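Local coordinates for protein SAM-dependent O-methyltransferase (Thermotoga maritima, PDB 1O54) that probably transfers a methyl group from S-adenosyl-L-methionine to N1 of adenosine 58 in tRNA, working as a homotetramer, at residues A131-S136 against L162-V166; V140-E144 against G176-K180; D183-D188 against G207-V212; F231-W237 against M264-V270. All blocks are in the same frame, centred on the assembly; numbering follows the deposited sequence.

Interaction 1. Residues A131-S136 against L162-V166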
# COMPACT_ATOMS: atom_id res chain seq x y z
N ALA A 131 10.19 21.66 17.12
CA ALA A 131 10.37 22.37 18.42
C ALA A 131 10.34 21.37 19.59
O ALA A 131 11.15 21.46 20.50
CB ALA A 131 9.32 23.42 18.62
N ARG A 132 9.41 20.43 19.58
CA ARG A 132 9.37 19.42 20.64
C ARG A 132 10.67 18.64 20.65
O ARG A 132 11.25 18.38 21.73
CB ARG A 132 8.20 18.47 20.46
CG ARG A 132 6.91 19.05 20.89
CD ARG A 132 5.86 17.99 21.05
NE ARG A 132 4.71 18.50 21.76
CZ ARG A 132 3.60 17.78 21.94
NH1 ARG A 132 3.53 16.57 21.46
NH2 ARG A 132 2.60 18.30 22.61
N ALA A 133 11.16 18.28 19.47
CA ALA A 133 12.34 17.45 19.36
C ALA A 133 13.67 18.10 19.75
O ALA A 133 14.59 17.40 20.15
CB ALA A 133 12.46 16.88 17.95
N VAL A 134 13.81 19.42 19.62
CA VAL A 134 15.10 20.06 19.97
C VAL A 134 15.29 20.22 21.48
O VAL A 134 16.37 20.64 21.95
CB VAL A 134 15.30 21.41 19.26
CG1 VAL A 134 15.22 21.27 17.69
CG2 VAL A 134 14.30 22.43 19.75
N GLY A 135 14.22 19.98 22.25
CA GLY A 135 14.28 20.14 23.70
C GLY A 135 14.32 21.59 24.14
O GLY A 135 14.25 22.52 23.33
N SER A 136 14.42 21.81 25.44
CA SER A 136 14.50 23.18 25.94
C SER A 136 15.80 23.90 25.57
O SER A 136 15.86 25.14 25.60
CB SER A 136 14.33 23.23 27.47
OG SER A 136 15.40 22.56 28.11
N LEU A 162 5.33 25.99 22.83
CA LEU A 162 6.59 25.76 22.12
C LEU A 162 7.29 27.02 21.59
O LEU A 162 8.42 26.95 21.08
CB LEU A 162 6.30 24.80 20.98
CG LEU A 162 5.88 23.39 21.45
CD1 LEU A 162 5.24 22.66 20.26
CD2 LEU A 162 7.06 22.64 22.02
N ILE A 163 6.68 28.18 21.73
CA ILE A 163 7.26 29.40 21.13
C ILE A 163 8.66 29.78 21.64
O ILE A 163 9.46 30.34 20.88
CB ILE A 163 6.28 30.58 21.26
CG1 ILE A 163 6.74 31.76 20.39
CG2 ILE A 163 6.14 31.02 22.72
CD1 ILE A 163 6.79 31.46 18.94
N GLU A 164 8.97 29.48 22.90
CA GLU A 164 10.29 29.74 23.44
C GLU A 164 11.40 29.01 22.69
O GLU A 164 12.57 29.39 22.78
CB GLU A 164 10.36 29.38 24.92
CG GLU A 164 9.49 30.24 25.81
CD GLU A 164 8.02 29.87 25.80
OE1 GLU A 164 7.64 28.79 25.25
OE2 GLU A 164 7.23 30.69 26.37
N ARG A 165 11.04 27.96 21.95
CA ARG A 165 12.02 27.15 21.23
C ARG A 165 12.15 27.50 19.75
O ARG A 165 12.97 26.91 19.05
CB ARG A 165 11.64 25.67 21.33
CG ARG A 165 11.52 25.14 22.74
CD ARG A 165 11.15 23.70 22.76
NE ARG A 165 11.07 23.19 24.13
CZ ARG A 165 11.05 21.90 24.44
NH1 ARG A 165 11.08 20.99 23.48
NH2 ARG A 165 11.02 21.55 25.71
N VAL A 166 11.42 28.52 19.30
CA VAL A 166 11.35 28.85 17.89
C VAL A 166 11.58 30.34 17.71
O VAL A 166 10.92 31.17 18.34
CB VAL A 166 9.99 28.48 17.27
CG1 VAL A 166 9.96 28.75 15.79
CG2 VAL A 166 9.69 26.99 17.55

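Interaction 2. Residues V140-E144 against G176-K180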
# COMPACT_ATOMS: atom_id res chain seq x y z
N VAL A 140 14.78 26.17 16.91
CA VAL A 140 14.32 26.14 15.52
C VAL A 140 14.33 27.56 14.98
O VAL A 140 13.70 28.46 15.55
CB VAL A 140 12.92 25.51 15.39
CG1 VAL A 140 12.50 25.42 13.92
CG2 VAL A 140 12.92 24.13 16.04
N PHE A 141 15.07 27.75 13.89
CA PHE A 141 15.10 29.05 13.17
C PHE A 141 14.13 28.88 12.02
O PHE A 141 14.40 28.16 11.04
CB PHE A 141 16.52 29.36 12.71
CG PHE A 141 17.50 29.36 13.83
CD1 PHE A 141 17.64 30.46 14.65
CD2 PHE A 141 18.27 28.22 14.10
CE1 PHE A 141 18.54 30.46 15.70
CE2 PHE A 141 19.15 28.21 15.16
CZ PHE A 141 19.28 29.30 15.97
N ALA A 142 12.98 29.51 12.18
CA ALA A 142 11.85 29.32 11.27
C ALA A 142 11.67 30.53 10.36
O ALA A 142 11.21 31.59 10.81
CB ALA A 142 10.59 29.05 12.09
N TYR A 143 12.04 30.35 9.09
CA TYR A 143 12.00 31.44 8.15
C TYR A 143 10.65 31.44 7.42
O TYR A 143 10.29 30.45 6.78
CB TYR A 143 13.12 31.30 7.15
CG TYR A 143 14.49 31.62 7.71
CD1 TYR A 143 15.14 30.77 8.57
CD2 TYR A 143 15.17 32.76 7.28
CE1 TYR A 143 16.42 31.07 9.05
CE2 TYR A 143 16.43 33.08 7.75
CZ TYR A 143 17.05 32.24 8.64
OH TYR A 143 18.31 32.55 9.09
N GLU A 144 9.94 32.54 7.53
CA GLU A 144 8.64 32.69 6.90
C GLU A 144 8.45 34.11 6.49
O GLU A 144 8.10 34.93 7.32
CB GLU A 144 7.55 32.29 7.86
CG GLU A 144 6.14 32.44 7.31
CD GLU A 144 5.93 31.66 6.05
OE1 GLU A 144 5.72 30.42 6.13
OE2 GLU A 144 6.02 32.29 4.97
N GLY A 176 19.96 33.57 1.42
CA GLY A 176 20.62 32.60 2.28
C GLY A 176 20.19 32.72 3.74
O GLY A 176 19.49 33.66 4.13
N PHE A 177 20.55 31.72 4.53
CA PHE A 177 20.27 31.69 5.95
C PHE A 177 21.38 32.37 6.74
O PHE A 177 22.55 32.37 6.32
CB PHE A 177 20.09 30.24 6.39
CG PHE A 177 19.04 29.51 5.61
CD1 PHE A 177 19.38 28.65 4.59
CD2 PHE A 177 17.69 29.72 5.87
CE1 PHE A 177 18.40 28.00 3.85
CE2 PHE A 177 16.72 29.10 5.11
CZ PHE A 177 17.07 28.22 4.12
N ASP A 178 21.03 32.94 7.89
CA ASP A 178 22.02 33.58 8.73
C ASP A 178 22.89 32.58 9.48
O ASP A 178 24.04 32.91 9.85
CB ASP A 178 21.35 34.46 9.78
CG ASP A 178 20.57 35.60 9.18
OD1 ASP A 178 20.90 36.06 8.06
OD2 ASP A 178 19.61 36.12 9.79
N GLU A 179 22.33 31.41 9.75
CA GLU A 179 22.95 30.42 10.61
C GLU A 179 23.86 29.52 9.79
O GLU A 179 23.54 29.17 8.63
CB GLU A 179 21.91 29.56 11.30
CG GLU A 179 20.95 30.31 12.19
CD GLU A 179 19.90 31.11 11.43
OE1 GLU A 179 19.57 30.78 10.26
OE2 GLU A 179 19.37 32.06 12.03
N LYS A 180 24.98 29.12 10.40
CA LYS A 180 25.86 28.11 9.86
C LYS A 180 25.96 26.94 10.81
O LYS A 180 25.66 27.03 12.01
CB LYS A 180 27.27 28.68 9.64
CG LYS A 180 27.34 29.80 8.65
CD LYS A 180 27.08 29.33 7.24
CE LYS A 180 27.54 30.38 6.20
NZ LYS A 180 26.54 30.68 5.13

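Interaction 3. Residues D183-D188 against G207-V212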
# COMPACT_ATOMS: atom_id res chain seq x y z
N ASP A 183 22.29 21.63 12.58
CA ASP A 183 22.29 20.17 12.66
C ASP A 183 21.44 19.52 11.57
O ASP A 183 21.79 18.46 11.05
CB ASP A 183 21.81 19.76 14.02
CG ASP A 183 22.74 20.22 15.10
OD1 ASP A 183 23.78 19.55 15.27
OD2 ASP A 183 22.55 21.25 15.77
N ALA A 184 20.32 20.17 11.25
CA ALA A 184 19.39 19.65 10.25
C ALA A 184 18.55 20.80 9.70
O ALA A 184 18.46 21.87 10.32
CB ALA A 184 18.49 18.60 10.83
N LEU A 185 17.93 20.55 8.56
CA LEU A 185 17.18 21.56 7.86
C LEU A 185 16.01 20.90 7.17
O LEU A 185 16.17 19.90 6.48
CB LEU A 185 18.07 22.28 6.85
CG LEU A 185 17.49 23.52 6.16
CD1 LEU A 185 18.58 24.47 5.79
CD2 LEU A 185 16.64 23.11 4.96
N PHE A 186 14.84 21.48 7.37
CA PHE A 186 13.62 21.03 6.67
C PHE A 186 13.13 22.15 5.76
O PHE A 186 12.95 23.31 6.19
CB PHE A 186 12.50 20.69 7.64
CG PHE A 186 11.27 20.22 6.95
CD1 PHE A 186 11.27 18.96 6.31
CD2 PHE A 186 10.13 21.00 6.89
CE1 PHE A 186 10.12 18.51 5.63
CE2 PHE A 186 8.99 20.55 6.23
CZ PHE A 186 8.99 19.32 5.58
N LEU A 187 12.86 21.78 4.51
CA LEU A 187 12.52 22.71 3.47
C LEU A 187 11.14 22.34 2.92
O LEU A 187 10.93 21.20 2.51
CB LEU A 187 13.53 22.63 2.35
CG LEU A 187 13.30 23.55 1.14
CD1 LEU A 187 13.41 25.01 1.49
CD2 LEU A 187 14.32 23.17 0.06
N ASP A 188 10.22 23.31 2.92
CA ASP A 188 8.91 23.07 2.38
C ASP A 188 8.48 24.36 1.69
O ASP A 188 8.01 25.31 2.34
CB ASP A 188 7.94 22.70 3.47
CG ASP A 188 6.57 22.29 2.95
OD1 ASP A 188 6.31 22.37 1.75
OD2 ASP A 188 5.69 21.90 3.74
N GLY A 207 25.47 17.10 8.40
CA GLY A 207 24.11 17.58 8.72
C GLY A 207 23.07 16.95 7.79
O GLY A 207 23.37 16.51 6.66
N ARG A 208 21.83 16.96 8.23
CA ARG A 208 20.77 16.25 7.54
C ARG A 208 19.73 17.21 6.98
O ARG A 208 19.28 18.16 7.62
CB ARG A 208 20.11 15.27 8.48
CG ARG A 208 21.08 14.22 9.01
CD ARG A 208 20.49 13.28 10.05
NE ARG A 208 21.42 12.14 10.25
CZ ARG A 208 22.43 12.16 11.10
NH1 ARG A 208 22.67 13.24 11.83
NH2 ARG A 208 23.22 11.11 11.22
N PHE A 209 19.34 16.92 5.75
CA PHE A 209 18.41 17.70 4.96
C PHE A 209 17.16 16.87 4.67
O PHE A 209 17.27 15.69 4.33
CB PHE A 209 19.11 18.05 3.62
CG PHE A 209 18.19 18.65 2.59
CD1 PHE A 209 17.52 17.86 1.65
CD2 PHE A 209 17.89 20.00 2.61
CE1 PHE A 209 16.64 18.41 0.72
CE2 PHE A 209 17.03 20.57 1.66
CZ PHE A 209 16.40 19.76 0.72
N ALA A 210 15.97 17.48 4.76
CA ALA A 210 14.73 16.85 4.26
C ALA A 210 13.88 17.88 3.56
O ALA A 210 13.89 19.05 3.93
CB ALA A 210 13.95 16.15 5.38
N THR A 211 13.12 17.44 2.55
CA THR A 211 12.11 18.28 1.92
C THR A 211 10.91 17.38 1.54
O THR A 211 11.00 16.13 1.56
CB THR A 211 12.71 19.05 0.73
OG1 THR A 211 11.77 20.06 0.25
CG2 THR A 211 12.99 18.18 -0.47
N VAL A 212 9.78 18.01 1.25
CA VAL A 212 8.59 17.29 0.82
C VAL A 212 8.16 17.85 -0.53
O VAL A 212 8.30 19.07 -0.77
CB VAL A 212 7.46 17.42 1.82
CG1 VAL A 212 7.78 16.61 3.08
CG2 VAL A 212 7.17 18.91 2.17
O HOH W 1 22.03 16.20 12.46
O HOH W 2 5.57 21.25 -0.89

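Interaction 4. Residues F231-W237 against M264-V270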
# COMPACT_ATOMS: atom_id res chain seq x y z
N PHE A 231 26.16 16.06 -1.45
CA PHE A 231 25.15 15.36 -0.66
C PHE A 231 25.30 13.88 -0.93
O PHE A 231 25.53 13.45 -2.11
CB PHE A 231 23.76 15.78 -1.09
CG PHE A 231 23.27 17.09 -0.49
CD1 PHE A 231 23.04 18.21 -1.30
CD2 PHE A 231 23.03 17.19 0.87
CE1 PHE A 231 22.57 19.39 -0.75
CE2 PHE A 231 22.54 18.37 1.41
CZ PHE A 231 22.30 19.46 0.60
N ILE A 232 25.18 13.07 0.13
CA ILE A 232 25.19 11.62 0.01
C ILE A 232 23.98 11.06 0.73
O ILE A 232 23.20 11.83 1.35
CB ILE A 232 26.53 11.03 0.56
CG1 ILE A 232 26.63 11.29 2.07
CG2 ILE A 232 27.72 11.61 -0.22
CD1 ILE A 232 27.71 10.46 2.73
N ARG A 233 23.83 9.71 0.68
CA ARG A 233 22.72 9.03 1.37
C ARG A 233 21.39 9.69 0.97
O ARG A 233 20.51 9.94 1.79
CB ARG A 233 22.92 9.03 2.90
CG ARG A 233 24.18 8.31 3.36
CD ARG A 233 24.32 8.29 4.88
NE ARG A 233 23.62 7.15 5.46
CZ ARG A 233 23.39 6.97 6.75
NH1 ARG A 233 23.78 7.85 7.65
NH2 ARG A 233 22.77 5.89 7.16
N ILE A 234 21.22 9.92 -0.33
CA ILE A 234 19.96 10.52 -0.82
C ILE A 234 18.92 9.42 -0.88
O ILE A 234 19.14 8.35 -1.52
CB ILE A 234 20.15 11.19 -2.21
CG1 ILE A 234 21.13 12.34 -2.11
CG2 ILE A 234 18.80 11.73 -2.73
CD1 ILE A 234 21.66 12.80 -3.41
N GLU A 235 17.79 9.67 -0.26
CA GLU A 235 16.66 8.73 -0.23
C GLU A 235 15.34 9.43 -0.47
O GLU A 235 15.18 10.60 -0.16
CB GLU A 235 16.58 8.05 1.11
CG GLU A 235 17.84 7.26 1.49
CD GLU A 235 17.66 6.32 2.68
OE1 GLU A 235 16.62 6.37 3.39
OE2 GLU A 235 18.62 5.55 2.93
N VAL A 236 14.40 8.69 -1.05
CA VAL A 236 13.06 9.19 -1.31
C VAL A 236 12.06 8.16 -0.76
O VAL A 236 12.15 6.97 -1.11
CB VAL A 236 12.82 9.38 -2.83
CG1 VAL A 236 11.39 9.79 -3.12
CG2 VAL A 236 13.80 10.34 -3.45
N TRP A 237 11.14 8.62 0.07
CA TRP A 237 10.17 7.76 0.76
C TRP A 237 8.75 8.27 0.56
O TRP A 237 8.50 9.48 0.48
CB TRP A 237 10.47 7.72 2.27
CG TRP A 237 11.67 6.95 2.59
CD1 TRP A 237 12.97 7.41 2.73
CD2 TRP A 237 11.73 5.54 2.82
NE1 TRP A 237 13.82 6.35 3.02
CE2 TRP A 237 13.08 5.20 3.08
CE3 TRP A 237 10.78 4.51 2.82
CZ2 TRP A 237 13.49 3.89 3.36
CZ3 TRP A 237 11.19 3.21 3.12
CH2 TRP A 237 12.52 2.91 3.35
N MET A 264 8.80 12.32 0.39
CA MET A 264 9.79 12.84 1.30
C MET A 264 11.19 12.54 0.78
O MET A 264 11.49 11.38 0.49
CB MET A 264 9.63 12.19 2.65
CG MET A 264 8.27 12.45 3.25
SD MET A 264 7.90 11.53 4.76
CE MET A 264 7.50 9.87 4.10
N ILE A 265 12.03 13.56 0.70
CA ILE A 265 13.38 13.40 0.18
C ILE A 265 14.37 13.78 1.25
O ILE A 265 14.22 14.82 1.86
CB ILE A 265 13.60 14.30 -1.05
CG1 ILE A 265 12.53 14.04 -2.15
CG2 ILE A 265 14.99 14.09 -1.62
CD1 ILE A 265 12.53 15.07 -3.25
N PHE A 266 15.38 12.93 1.45
CA PHE A 266 16.40 13.15 2.47
C PHE A 266 17.78 13.11 1.85
O PHE A 266 17.99 12.41 0.87
CB PHE A 266 16.29 12.00 3.48
CG PHE A 266 14.94 11.91 4.16
CD1 PHE A 266 13.95 11.12 3.60
CD2 PHE A 266 14.66 12.60 5.29
CE1 PHE A 266 12.67 11.04 4.20
CE2 PHE A 266 13.39 12.51 5.90
CZ PHE A 266 12.41 11.73 5.33
N ALA A 267 18.73 13.82 2.45
CA ALA A 267 20.11 13.81 2.03
C ALA A 267 20.99 14.25 3.21
O ALA A 267 20.51 14.90 4.15
CB ALA A 267 20.29 14.72 0.86
N THR A 268 22.26 13.86 3.16
CA THR A 268 23.25 14.22 4.17
C THR A 268 24.34 15.05 3.54
O THR A 268 24.90 14.62 2.54
CB THR A 268 23.83 12.91 4.75
OG1 THR A 268 22.78 12.19 5.44
CG2 THR A 268 24.91 13.20 5.77
N LYS A 269 24.63 16.20 4.13
CA LYS A 269 25.68 17.08 3.66
C LYS A 269 27.05 16.53 3.95
O LYS A 269 27.36 16.14 5.08
CB LYS A 269 25.55 18.45 4.30
CG LYS A 269 26.57 19.51 3.76
CD LYS A 269 27.09 20.32 4.79
CE LYS A 269 28.26 21.19 4.40
NZ LYS A 269 27.86 22.60 4.48
N VAL A 270 27.90 16.57 2.94
CA VAL A 270 29.34 16.36 3.12
C VAL A 270 30.08 17.60 2.62
O VAL A 270 29.51 18.45 1.94
CB VAL A 270 29.80 15.10 2.42
CG1 VAL A 270 29.14 13.89 3.09
CG2 VAL A 270 29.52 15.14 0.89
O HOH W 3 20.56 11.25 4.23
O HOH W 4 23.60 10.78 7.69

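Interaction 1. Residues A131-S136 against L162-V166
In the class I methyltransferase fold of this enzyme, the C-terminal end of helix 125-134 packs against the turn that leads from helix 147-159 into strand 166-169. R165 reaches from the turn to the helix end and meets it with its guanidinium group. CG lies anti to the carbonyl carbon (chi1 -57°), and the chain runs extended as far as NE. This brings R165 NH1 to the backbone carbonyl A131 O at 3.0 Å. The bond is nearly straight, and the oxygen sits in the guanidinium plane, at its edge. One face of the same group lies on the peptide after the helix, with R165 CZ 3.3 Å from G135 C. G135 has positive phi, where the chain leaves the helix.

Apolar contacts lie beside it. A131 CB touches V166 CG2 at 3.7 Å and L162 CB at 4.1 Å. The methyl L162 CD2 touches R132 CG at 3.8 Å, and the two side chains run obliquely past each other.

Two salt bridges reach the second subunit. The R132 guanidinium pairs with D109 and R165 NH2 with E112, both of that subunit. A leucine in place of R165 would probably leave A131 O without this donor and E112 of the second subunit without its charged mate. The positive group lies at the carbonyl end of the helix, where it would probably offset the partial negative charge of that end.

Interaction 2. Residues V140-E144 against G176-K180
Strand 139-143 and the irregular loop 176-180 do not pair through their backbones. Their closest CA atoms, F141 with E179 and Y143 with F177, are more than 8 Å apart, and side chains fill the gap. F141 and Y143 both point from the strand toward the loop.

Y143 has CG anti to the carbonyl carbon (chi1 -73°), and its ring carries the hydroxyl to the loop. Y143 OH donates to E179 OE1 in a very short bond of 2.5 Å. The carboxylate oxygen lies near the ring plane, at its edge. The same hydroxyl accepts the backbone D178 N at 3.0 Å, in a bond that is close to straight. Both bonds lead to the loop, and K169 NZ adds a weak one.

F177 turns its edge onto the face of Y143. F177 CD2 stands over the ring centre, 3.7 Å from Y143 CE1, and the planes meet at 83°, a T-shaped pair. E179 is bent at chi2 and lies over F141. E179 CG makes a CH-pi contact 3.9 Å from the F141 ring centroid, while the carboxylate is stacked only 20° from the ring plane. E179 OE2 also has a salt bridge to K169.

A phenylalanine in place of Y143 would probably keep the T-shaped pair but leave D178 N without its acceptor and E179 OE1 without its donor.

The arrangement ties a loop to an interior parallel strand of the Rossmann-like sheet. E144, just after that strand, is a predicted S-adenosyl-L-methionine ligand, as in class I methyltransferases.

Interaction 3. Residues D183-D188 against G207-V212
F186 lays the edge of its ring against V212, with CZ 3.9 Å from V212 CG1. Its CG is anti to the backbone N (chi1 -179°), and the ring leans toward strand 207-213. There F186 CD1 also meets A210 CB at 4.0 Å. A184, F186, R208 and A210 share this face of the sheet, and I104 of helix 98-107 packs on F186, A210 and V212.

L185, L187, F209 and T211 share the other face. The methyl L187 CD2 touches F209 CZ at 4.0 Å, at the edge of the ring. L185 CD2 reaches the same ring obliquely. I196 and C199 of helix 196-202 cover F209.

The strands run parallel, 12° apart. R208 N bonds D183 O, L185 N bonds R208 O, A210 N bonds L185 O and L187 N bonds A210 O. At the C-terminal end the hydroxyl T211 OG1 donates to L187 O at 2.7 Å, from above the carbonyl plane. D188 passes V212, with CG 3.5 Å from V212 CG2, and a water bonded to D188 OD1 bonds weakly to V212 O. At the N-terminal end another water links D183 O to R208 NH1. R208 NH2 goes on to I79 O of the second subunit.

With helix 196-202 lying between the two strands in sequence, this is a beta-alpha-beta unit of the Rossmann-like methyltransferase sheet. D188, just after strand 182-187, is predicted to bind S-adenosyl-L-methionine.

Interaction 4. Residues F231-W237 against M264-V270
The side chains of W237 and F266 cross at about a right angle on one face of two antiparallel strands that follow the parallel part of the class I methyltransferase sheet. The tryptophan comes in by W237 CD1, which lies 3.9 Å from F266 CE1. The ring planes stand 68° apart, an oblique pair. M107 of helix 98-107 packs on both. The methyl M264 CE folds back to 4.1 Å from W237 CB.

F231, V236, I265 and K269 share the opposite face. V236 and I265 lie side by side, and helix 216-228 covers this face through L223 and L226. F231 CD2 touches A267 CB at 3.7 Å. At the strand ends, I232 CD1 touches V270 CG1 at 3.7 Å.

Strand segments 234-237 and 264-269 run antiparallel at 164°. Hydrogen-bonded pairs form at I232 with T268, E235 with F266 and W237 with M264. The register slips by one residue between the first two pairs, a beta bulge. Beside it I234 CG1 touches A267 CB. R233 sits in the bulge with positive phi and salt-bridges E35 and D84 of the second subunit. A water links R233 O to T268 OG1. V236 and W237 also pair with a strand of that subunit. W237 NE1 donates to E235 OE1 at 2.8 Å, on the anti side of the carboxylate and tilted about 30° out of its plane, with the oxygen in the indole plane.

Interactions 1 and 2 interlock along the chain, since their segments alternate. Interactions 3 and 4 follow in series. The segments of interactions 1 and 2 touch where R165 O probably bonds V140 N, although their centres are about 15 Å apart. Interactions 2, 3 and 4 reach one mixed sheet, and strands 207-213 and 263-269 are neighbours in it. Interactions 3 and 4 therefore lie closest, about 9 Å between centres, and F209 N probably bonds A267 O. Interactions 1 and 4 are farthest apart, about 25 Å. The predicted cofactor ligands E144 and D188 lie in the segments of interactions 2 and 3. Interactions 1, 3 and 4 touch the second subunit, so this domain takes part in subunit contacts.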